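Local coordinates for glycerol Dehydrogenase (Unidentified, PDB 5XN8), which catalyses the NAD-dependent oxidation of glycerol to dihydroxyacetone as a member of the iron-containing alcohol dehydrogenase family, at residues S128-E133 / F137-I142; T175-K180 / L205-L210; T261-C266 / D319-A324. All blocks are in the same frame, centred on the assembly; numbering follows the deposited sequence.

Contact 1. Residues S128-E133 / F137-I142; sequences SVIYTE and FEEYLI
Ile130 and Leu141 meet on one face of a two-stranded sheet, where CG1 of Ile130 lies 3.8 Å from CG of Leu141 and the CD1 methyls of both residues complete the patch. CG1 of Ile130 stands beside its own backbone N, anti to the carbonyl carbon (chi1 -61°), which turns this branch to the leucine, while CG2 is directed to the carboxylate end of Glu138. On the other face Val129 serves two rings: its CG1 sits at the edge of the Phe137 ring, 3.9 Å from CD1, and its CG2 at the edge of the Tyr140 ring, 4.0 Å from CE1. Those rings also pack on each other, CE1 of Phe137 lying over the centre of the Tyr140 ring. The two strands, 127-131 and 137-142, form a beta hairpin, and its regular pairing is broken by a classic beta bulge in which Glu138 and Glu139 both face Ile130. The carbonyl O of Ile130 consequently takes a bond from Glu138 N at 2.9 Å and a weak one from Glu139 N at 3.4 Å. Ile130 N returns a bond to Glu139 O, which completes the bulge; regular pairing follows at Ser128 and Leu141, which exchange two backbone bonds. Past the bulge toward the turn, Tyr131 and Phe137 diverge, although CD1 of the tyrosine still comes within 3.8 Å of Phe137 N. Tyr131 probably contributes to NAD(+) binding, and its ring makes a cation-pi contact with Lys95, another likely cofactor residue. The buried hydroxyl of Ser128 is satisfied by Asp98 O and Tyr143 OH, and at the polar margin Glu139 OE2 is hydrogen-bonded to His70 NE2.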
loop_
_atom_site.group_PDB
_atom_site.type_symbol
_atom_site.label_atom_id
_atom_site.label_comp_id
_atom_site.label_asym_id
_atom_site.label_seq_id
_atom_site.Cartn_x
_atom_site.Cartn_y
_atom_site.Cartn_z
ATOM N N SER A 128 8.481 37.066 -29.135
ATOM C CA SER A 128 7.592 38.216 -29.166
ATOM C C SER A 128 6.451 37.922 -30.130
ATOM O O SER A 128 6.673 37.371 -31.213
ATOM C CB SER A 128 8.343 39.474 -29.605
ATOM O OG SER A 128 9.206 39.939 -28.581
ATOM N N VAL A 129 5.232 38.278 -29.724
ATOM C CA VAL A 129 4.054 38.152 -30.578
ATOM C C VAL A 129 3.824 39.511 -31.212
ATOM O O VAL A 129 3.460 40.466 -30.520
ATOM C CB VAL A 129 2.806 37.702 -29.791
ATOM C CG1 VAL A 129 1.684 37.341 -30.754
ATOM C CG2 VAL A 129 3.138 36.520 -28.882
ATOM N N ILE A 130 4.052 39.589 -32.526
ATOM C CA ILE A 130 3.981 40.842 -33.271
ATOM C C ILE A 130 2.576 41.026 -33.859
ATOM O O ILE A 130 2.008 40.110 -34.455
ATOM C CB ILE A 130 5.048 40.911 -34.392
ATOM C CG1 ILE A 130 6.470 40.832 -33.813
ATOM C CG2 ILE A 130 4.886 42.175 -35.246
ATOM C CD1 ILE A 130 6.827 41.903 -32.805
ATOM N N TYR A 131 2.048 42.238 -33.690
ATOM C CA TYR A 131 0.714 42.627 -34.120
ATOM C C TYR A 131 0.823 43.801 -35.082
ATOM O O TYR A 131 1.843 44.486 -35.119
ATOM C CB TYR A 131 -0.092 43.045 -32.891
ATOM C CG TYR A 131 -0.463 41.892 -31.991
ATOM C CD1 TYR A 131 -1.633 41.177 -32.215
ATOM C CD2 TYR A 131 0.348 41.514 -30.915
ATOM C CE1 TYR A 131 -1.995 40.115 -31.400
ATOM C CE2 TYR A 131 -0.000 40.448 -30.102
ATOM C CZ TYR A 131 -1.173 39.751 -30.350
ATOM O OH TYR A 131 -1.535 38.698 -29.549
ATOM N N THR A 132 -0.227 44.027 -35.881
ATOM C CA THR A 132 -0.315 45.252 -36.677
ATOM C C THR A 132 -0.762 46.376 -35.747
ATOM O O THR A 132 -1.140 46.116 -34.601
ATOM C CB THR A 132 -1.261 45.128 -37.878
ATOM O OG1 THR A 132 -1.149 46.335 -38.640
ATOM C CG2 THR A 132 -2.642 45.016 -37.467
ATOM N N GLU A 133 -0.714 47.622 -36.210
ATOM C CA GLU A 133 -1.174 48.757 -35.396
ATOM C C GLU A 133 -2.667 48.640 -35.049
ATOM O O GLU A 133 -3.075 49.004 -33.948
ATOM C CB GLU A 133 -0.886 50.088 -36.091
ATOM C CG GLU A 133 -0.730 51.261 -35.136
ATOM C CD GLU A 133 0.655 51.342 -34.514
ATOM O OE1 GLU A 133 1.113 50.349 -33.929
ATOM O OE2 GLU A 133 1.276 52.415 -34.607
ATOM N N PHE A 137 -2.926 39.915 -35.530
ATOM C CA PHE A 137 -1.669 39.165 -35.486
ATOM C C PHE A 137 -0.952 39.221 -36.835
ATOM O O PHE A 137 -1.591 39.093 -37.877
ATOM C CB PHE A 137 -1.937 37.700 -35.083
ATOM C CG PHE A 137 -0.769 36.776 -35.301
ATOM C CD1 PHE A 137 0.244 36.676 -34.352
ATOM C CD2 PHE A 137 -0.681 35.999 -36.454
ATOM C CE1 PHE A 137 1.323 35.818 -34.553
ATOM C CE2 PHE A 137 0.396 35.145 -36.658
ATOM C CZ PHE A 137 1.398 35.057 -35.709
ATOM N N GLU A 138 0.370 39.401 -36.793
ATOM C CA GLU A 138 1.216 39.481 -37.992
ATOM C C GLU A 138 2.202 38.308 -38.079
ATOM O O GLU A 138 2.193 37.561 -39.061
ATOM C CB GLU A 138 1.973 40.814 -38.001
ATOM C CG GLU A 138 2.615 41.165 -39.332
ATOM C CD GLU A 138 3.398 42.465 -39.287
ATOM O OE1 GLU A 138 3.035 43.382 -38.520
ATOM O OE2 GLU A 138 4.401 42.568 -40.021
ATOM N N GLU A 139 3.049 38.156 -37.060
ATOM C CA GLU A 139 4.084 37.114 -37.048
ATOM C C GLU A 139 4.637 36.861 -35.640
ATOM O O GLU A 139 4.237 37.527 -34.681
ATOM C CB GLU A 139 5.228 37.497 -38.004
ATOM C CG GLU A 139 5.851 38.860 -37.731
ATOM C CD GLU A 139 7.038 39.181 -38.627
ATOM O OE1 GLU A 139 7.908 38.305 -38.811
ATOM O OE2 GLU A 139 7.105 40.317 -39.151
ATOM N N TYR A 140 5.538 35.880 -35.539
ATOM C CA TYR A 140 6.330 35.624 -34.337
ATOM C C TYR A 140 7.794 35.948 -34.612
ATOM O O TYR A 140 8.347 35.498 -35.618
ATOM C CB TYR A 140 6.262 34.148 -33.946
ATOM C CG TYR A 140 4.939 33.654 -33.405
ATOM C CD1 TYR A 140 4.381 34.209 -32.250
ATOM C CD2 TYR A 140 4.269 32.593 -34.020
ATOM C CE1 TYR A 140 3.176 33.736 -31.736
ATOM C CE2 TYR A 140 3.067 32.116 -33.515
ATOM C CZ TYR A 140 2.527 32.684 -32.376
ATOM O OH TYR A 140 1.341 32.186 -31.889
ATOM N N LEU A 141 8.422 36.707 -33.714
ATOM C CA LEU A 141 9.874 36.877 -33.719
ATOM C C LEU A 141 10.479 36.026 -32.599
ATOM O O LEU A 141 10.293 36.312 -31.413
ATOM C CB LEU A 141 10.265 38.348 -33.536
ATOM C CG LEU A 141 9.858 39.301 -34.670
ATOM C CD1 LEU A 141 10.376 40.694 -34.351
ATOM C CD2 LEU A 141 10.321 38.833 -36.043
ATOM N N ILE A 142 11.185 34.976 -32.998
ATOM C CA ILE A 142 11.908 34.104 -32.082
ATOM C C ILE A 142 13.343 34.619 -32.045
ATOM O O ILE A 142 13.968 34.754 -33.088
ATOM C CB ILE A 142 11.903 32.635 -32.563
ATOM C CG1 ILE A 142 10.474 32.147 -32.840
ATOM C CG2 ILE A 142 12.615 31.733 -31.557
ATOM C CD1 ILE A 142 10.416 30.995 -33.829
#

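Contact 2. Residues T175-K180 / L205-L210; sequences TWFEAK and LCYDTL
The carbonyl O of Leu205 is gripped twice from within its own helix, by Thr209 OG1 at 2.6 Å and by Thr209 N at 2.9 Å, the two donors arriving from opposite faces of the carbonyl plane. Across the interface the chemistry is aromatic instead, and Tyr207 is its centre. With CG anti to the backbone N (chi1 176°), Tyr207 points its ring across to the helix of Trp176 and Phe177, which both lie on one side of its plane. The edge of Phe177 is presented to the face of Tyr207 in a T-shaped pair, planes at 75° and centroids 5.0 Å apart; CE2 of Phe177 comes within 3.6 Å of Tyr207 CE1. Trp176 behaves differently: its five-membered ring is nearly parallel to the tyrosine ring but displaced, little of one above the other, and the closest approach is between the two CB atoms, 3.7 Å. Trp176 CD1 covers the centre of the Phe177 ring, closing an aromatic cluster. CB of Thr175 is 4.4 Å from SG of Cys206; the threonine hydroxyl is hydrogen-bonded to Ser241 OG and Ala172 O, about 7 Å separating this side chain from the bound zinc ion. In this helical part of the enzyme, helices 162-185 and 197-223 run nearly antiparallel, local axes at 156°, with helix 290-303 covering Tyr207, helix 271-285 against Phe177 and helix 228-247 against Cys206.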
loop_
_atom_site.group_PDB
_atom_site.type_symbol
_atom_site.label_atom_id
_atom_site.label_comp_id
_atom_site.label_asym_id
_atom_site.label_seq_id
_atom_site.Cartn_x
_atom_site.Cartn_y
_atom_site.Cartn_z
ATOM N N THR A 175 1.135 22.773 -19.765
ATOM C CA THR A 175 2.574 22.635 -20.009
ATOM C C THR A 175 3.046 21.204 -19.905
ATOM O O THR A 175 3.734 20.722 -20.807
ATOM C CB THR A 175 3.376 23.551 -19.065
ATOM O OG1 THR A 175 2.941 24.896 -19.263
ATOM C CG2 THR A 175 4.856 23.469 -19.348
ATOM N N TRP A 176 2.674 20.527 -18.823
ATOM C CA TRP A 176 3.012 19.093 -18.639
ATOM C C TRP A 176 2.492 18.208 -19.769
ATOM O O TRP A 176 3.200 17.309 -20.222
ATOM C CB TRP A 176 2.469 18.574 -17.304
ATOM C CG TRP A 176 2.466 17.081 -17.203
ATOM C CD1 TRP A 176 1.385 16.290 -17.034
ATOM C CD2 TRP A 176 3.596 16.206 -17.304
ATOM N NE1 TRP A 176 1.762 14.974 -17.005
ATOM C CE2 TRP A 176 3.115 14.891 -17.177
ATOM C CE3 TRP A 176 4.972 16.407 -17.493
ATOM C CZ2 TRP A 176 3.954 13.773 -17.226
ATOM C CZ3 TRP A 176 5.811 15.298 -17.541
ATOM C CH2 TRP A 176 5.299 13.993 -17.406
ATOM N N PHE A 177 1.263 18.451 -20.219
ATOM C CA PHE A 177 0.634 17.549 -21.181
ATOM C C PHE A 177 1.214 17.678 -22.585
ATOM O O PHE A 177 1.376 16.668 -23.292
ATOM C CB PHE A 177 -0.872 17.754 -21.202
ATOM C CG PHE A 177 -1.526 17.386 -19.908
ATOM C CD1 PHE A 177 -1.718 16.052 -19.576
ATOM C CD2 PHE A 177 -1.885 18.360 -18.998
ATOM C CE1 PHE A 177 -2.296 15.706 -18.371
ATOM C CE2 PHE A 177 -2.456 18.010 -17.781
ATOM C CZ PHE A 177 -2.675 16.677 -17.469
ATOM N N GLU A 178 1.537 18.911 -22.971
ATOM C CA GLU A 178 2.191 19.196 -24.246
ATOM C C GLU A 178 3.680 18.876 -24.224
ATOM O O GLU A 178 4.247 18.418 -25.232
ATOM C CB GLU A 178 2.006 20.670 -24.611
ATOM C CG GLU A 178 0.549 21.072 -24.822
ATOM C CD GLU A 178 0.408 22.522 -25.215
ATOM O OE1 GLU A 178 0.541 23.401 -24.352
ATOM O OE2 GLU A 178 0.133 22.779 -26.392
ATOM N N ALA A 179 4.336 19.152 -23.100
ATOM C CA ALA A 179 5.746 18.789 -22.935
ATOM C C ALA A 179 5.878 17.282 -23.061
ATOM O O ALA A 179 6.628 16.797 -23.909
ATOM C CB ALA A 179 6.265 19.258 -21.592
ATOM N N LYS A 180 5.104 16.554 -22.249
ATOM C CA LYS A 180 5.127 15.074 -22.216
ATOM C C LYS A 180 4.764 14.436 -23.560
ATOM O O LYS A 180 5.291 13.382 -23.905
ATOM C CB LYS A 180 4.211 14.552 -21.099
ATOM C CG LYS A 180 4.203 13.047 -20.873
ATOM C CD LYS A 180 5.602 12.494 -20.647
ATOM C CE LYS A 180 5.570 11.111 -20.019
ATOM N NZ LYS A 180 5.186 10.045 -20.992
ATOM N N LEU A 205 6.492 19.484 -12.535
ATOM C CA LEU A 205 6.385 20.262 -11.305
ATOM C C LEU A 205 5.360 21.383 -11.436
ATOM O O LEU A 205 4.623 21.670 -10.495
ATOM C CB LEU A 205 7.746 20.843 -10.915
ATOM C CG LEU A 205 7.789 21.594 -9.583
ATOM C CD1 LEU A 205 7.538 20.650 -8.415
ATOM C CD2 LEU A 205 9.114 22.313 -9.437
ATOM N N CYS A 206 5.332 22.035 -12.588
ATOM C CA CYS A 206 4.298 23.035 -12.892
ATOM C C CYS A 206 2.898 22.493 -12.593
ATOM O O CYS A 206 2.127 23.104 -11.837
ATOM C CB CYS A 206 4.396 23.442 -14.360
ATOM S SG CYS A 206 3.290 24.750 -14.852
ATOM N N TYR A 207 2.605 21.320 -13.158
ATOM C CA TYR A 207 1.309 20.662 -13.031
ATOM C C TYR A 207 0.987 20.254 -11.597
ATOM O O TYR A 207 -0.121 20.518 -11.125
ATOM C CB TYR A 207 1.256 19.440 -13.972
ATOM C CG TYR A 207 -0.003 18.602 -13.889
ATOM C CD1 TYR A 207 -1.247 19.134 -14.233
ATOM C CD2 TYR A 207 0.053 17.279 -13.477
ATOM C CE1 TYR A 207 -2.396 18.368 -14.164
ATOM C CE2 TYR A 207 -1.086 16.499 -13.404
ATOM C CZ TYR A 207 -2.316 17.054 -13.739
ATOM O OH TYR A 207 -3.467 16.297 -13.654
ATOM N N ASP A 208 1.939 19.626 -10.900
ATOM C CA ASP A 208 1.728 19.210 -9.498
ATOM C C ASP A 208 1.560 20.405 -8.566
ATOM O O ASP A 208 0.842 20.323 -7.571
ATOM C CB ASP A 208 2.885 18.334 -8.977
ATOM C CG ASP A 208 3.004 16.998 -9.715
ATOM O OD1 ASP A 208 1.979 16.442 -10.184
ATOM O OD2 ASP A 208 4.145 16.495 -9.819
ATOM N N THR A 209 2.254 21.495 -8.874
ATOM C CA THR A 209 2.144 22.742 -8.113
ATOM C C THR A 209 0.758 23.376 -8.276
ATOM O O THR A 209 0.183 23.837 -7.299
ATOM C CB THR A 209 3.247 23.747 -8.512
ATOM O OG1 THR A 209 4.525 23.149 -8.306
ATOM C CG2 THR A 209 3.167 25.019 -7.687
ATOM N N LEU A 210 0.215 23.382 -9.487
ATOM C CA LEU A 210 -1.162 23.877 -9.698
ATOM C C LEU A 210 -2.171 23.114 -8.842
ATOM O O LEU A 210 -2.995 23.733 -8.174
ATOM C CB LEU A 210 -1.587 23.787 -11.155
ATOM C CG LEU A 210 -0.931 24.718 -12.156
ATOM C CD1 LEU A 210 -1.372 24.378 -13.569
ATOM C CD2 LEU A 210 -1.246 26.162 -11.843
#

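Contact 3. Residues T261-C266 / D319-A324; sequences TILEEC and DDKIAA
Leu263 and Lys321 mark the nearest backbone approach, CA to CA 7.6 Å, between a loop that tightens into a 3-10 turn at 264-266 and the helical segment 319-324, so side chains alone bridge the gap. Two of them come from the loop, and Lys321 answers both. Its aliphatic root packs against the leucine, Leu263 CD2 lying 4.0 Å from Lys321 CB and about equally near CG. Beyond CG the lysine runs out fully extended, and its ammonium group meets the carboxylate of Glu265 from the opposite direction. The resulting salt bridge joins Lys321 NZ to Glu265 OE2 at 2.7 Å, on the syn lone pair of that oxygen. Glu265 reaches it with CG wedged between backbone N and carbonyl carbon (chi1 45°) and a bend at chi2, which brings OE2 also to 3.4 Å from Lys321 CE. NZ has a second acceptor in Glu316 O, just before the helix, a pair of bonds that would restrain the ammonium group. Away from the metal and cofactor sites, this is a loop-to-helix contact of the helical part of the enzyme, a lysine whose stem packs on a leucine while its end forms a salt bridge, and it joins the connection between helices 252-260 and 271-285 to helix 318-329.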
loop_
_atom_site.group_PDB
_atom_site.type_symbol
_atom_site.label_atom_id
_atom_site.label_comp_id
_atom_site.label_asym_id
_atom_site.label_seq_id
_atom_site.Cartn_x
_atom_site.Cartn_y
_atom_site.Cartn_z
ATOM N N THR A 261 -9.172 31.086 -32.389
ATOM C CA THR A 261 -9.102 32.527 -32.670
ATOM C C THR A 261 -9.863 32.947 -33.931
ATOM O O THR A 261 -10.100 34.138 -34.121
ATOM C CB THR A 261 -7.648 33.039 -32.745
ATOM O OG1 THR A 261 -6.929 32.318 -33.754
ATOM C CG2 THR A 261 -6.944 32.877 -31.392
ATOM N N ILE A 262 -10.263 31.982 -34.767
ATOM C CA ILE A 262 -11.095 32.257 -35.966
ATOM C C ILE A 262 -12.553 32.594 -35.614
ATOM O O ILE A 262 -13.265 33.168 -36.436
ATOM C CB ILE A 262 -11.040 31.072 -36.987
ATOM C CG1 ILE A 262 -9.704 31.078 -37.780
ATOM C CG2 ILE A 262 -12.203 31.039 -37.980
ATOM C CD1 ILE A 262 -8.482 30.788 -36.941
ATOM N N LEU A 263 -12.996 32.224 -34.414
ATOM C CA LEU A 263 -14.351 32.521 -33.943
ATOM C C LEU A 263 -14.339 33.791 -33.099
ATOM O O LEU A 263 -13.636 33.863 -32.089
ATOM C CB LEU A 263 -14.885 31.343 -33.124
ATOM C CG LEU A 263 -14.819 29.976 -33.817
ATOM C CD1 LEU A 263 -15.379 28.908 -32.903
ATOM C CD2 LEU A 263 -15.568 29.967 -35.147
ATOM N N GLU A 264 -15.112 34.788 -33.523
ATOM C CA GLU A 264 -15.138 36.105 -32.864
ATOM C C GLU A 264 -15.767 36.062 -31.460
ATOM O O GLU A 264 -15.417 36.867 -30.594
ATOM C CB GLU A 264 -15.828 37.145 -33.745
ATOM C CG GLU A 264 -17.305 36.864 -34.023
ATOM C CD GLU A 264 -18.022 38.013 -34.719
ATOM O OE1 GLU A 264 -17.765 39.204 -34.395
ATOM O OE2 GLU A 264 -18.886 37.729 -35.595
ATOM N N GLU A 265 -16.694 35.133 -31.249
ATOM C CA GLU A 265 -17.266 34.855 -29.914
ATOM C C GLU A 265 -16.246 34.505 -28.820
ATOM O O GLU A 265 -16.522 34.720 -27.643
ATOM C CB GLU A 265 -18.338 33.751 -29.968
ATOM C CG GLU A 265 -17.986 32.502 -30.798
ATOM C CD GLU A 265 -18.674 32.457 -32.134
ATOM O OE1 GLU A 265 -18.220 33.179 -33.062
ATOM O OE2 GLU A 265 -19.649 31.680 -32.238
ATOM N N CYS A 266 -15.096 33.953 -29.207
ATOM C CA CYS A 266 -14.004 33.650 -28.271
ATOM C C CYS A 266 -13.033 34.808 -27.996
ATOM O O CYS A 266 -12.149 34.664 -27.154
ATOM C CB CYS A 266 -13.195 32.451 -28.782
ATOM S SG CYS A 266 -14.163 30.948 -28.976
ATOM N N ASP A 319 -21.394 22.406 -34.906
ATOM C CA ASP A 319 -20.777 21.434 -35.810
ATOM C C ASP A 319 -19.903 22.117 -36.864
ATOM O O ASP A 319 -18.739 21.747 -37.040
ATOM C CB ASP A 319 -21.844 20.565 -36.494
ATOM C CG ASP A 319 -21.251 19.335 -37.181
ATOM O OD1 ASP A 319 -20.290 18.740 -36.648
ATOM O OD2 ASP A 319 -21.749 18.949 -38.255
ATOM N N ASP A 320 -20.455 23.132 -37.533
ATOM C CA ASP A 320 -19.727 23.854 -38.577
ATOM C C ASP A 320 -18.528 24.640 -38.011
ATOM O O ASP A 320 -17.438 24.611 -38.592
ATOM C CB ASP A 320 -20.675 24.787 -39.348
ATOM C CG ASP A 320 -20.125 25.220 -40.717
ATOM O OD1 ASP A 320 -19.031 24.751 -41.114
ATOM O OD2 ASP A 320 -20.791 26.054 -41.389
ATOM N N LYS A 321 -18.727 25.326 -36.881
ATOM C CA LYS A 321 -17.667 26.138 -36.273
ATOM C C LYS A 321 -16.509 25.311 -35.721
ATOM O O LYS A 321 -15.349 25.721 -35.839
ATOM C CB LYS A 321 -18.225 27.026 -35.163
ATOM C CG LYS A 321 -19.070 28.177 -35.678
ATOM C CD LYS A 321 -19.683 28.951 -34.529
ATOM C CE LYS A 321 -20.692 29.974 -35.004
ATOM N NZ LYS A 321 -21.470 30.503 -33.857
ATOM N N ILE A 322 -16.817 24.174 -35.100
ATOM C CA ILE A 322 -15.782 23.280 -34.578
ATOM C C ILE A 322 -15.028 22.590 -35.711
ATOM O O ILE A 322 -13.833 22.325 -35.577
ATOM C CB ILE A 322 -16.356 22.266 -33.547
ATOM C CG1 ILE A 322 -16.837 23.011 -32.296
ATOM C CG2 ILE A 322 -15.332 21.197 -33.154
ATOM C CD1 ILE A 322 -15.792 23.895 -31.634
ATOM N N ALA A 323 -15.708 22.321 -36.828
ATOM C CA ALA A 323 -15.039 21.803 -38.027
ATOM C C ALA A 323 -14.016 22.805 -38.545
ATOM O O ALA A 323 -12.887 22.427 -38.862
ATOM C CB ALA A 323 -16.042 21.454 -39.112
ATOM N N ALA A 324 -14.402 24.078 -38.614
ATOM C CA ALA A 324 -13.480 25.151 -39.027
ATOM C C ALA A 324 -12.308 25.340 -38.049
ATOM O O ALA A 324 -11.174 25.550 -38.483
ATOM C CB ALA A 324 -14.234 26.459 -39.210
#

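In the fold
Place in the fold sets the chemistry of these three contacts, which follow one another along the chain and share no helix or strand. Contact 2 is buried, a helix pair joined by aromatic rings without a hydrogen bond. Contact 1 lies at the surface, where backbone bonds join neighbouring strands and side chains only line the two faces. Contact 3, partly buried, relies on a single ion pair beside an apolar touch. Contacts 1 and 2 lie on opposite sides of the chain's centre, yet both near the zinc site of Asp171, His254 and His271: the side chain of Tyr140 is about 8 Å and that of Thr175 about 7 Å from the ion; contact 3 is away from the metal and cofactor sites.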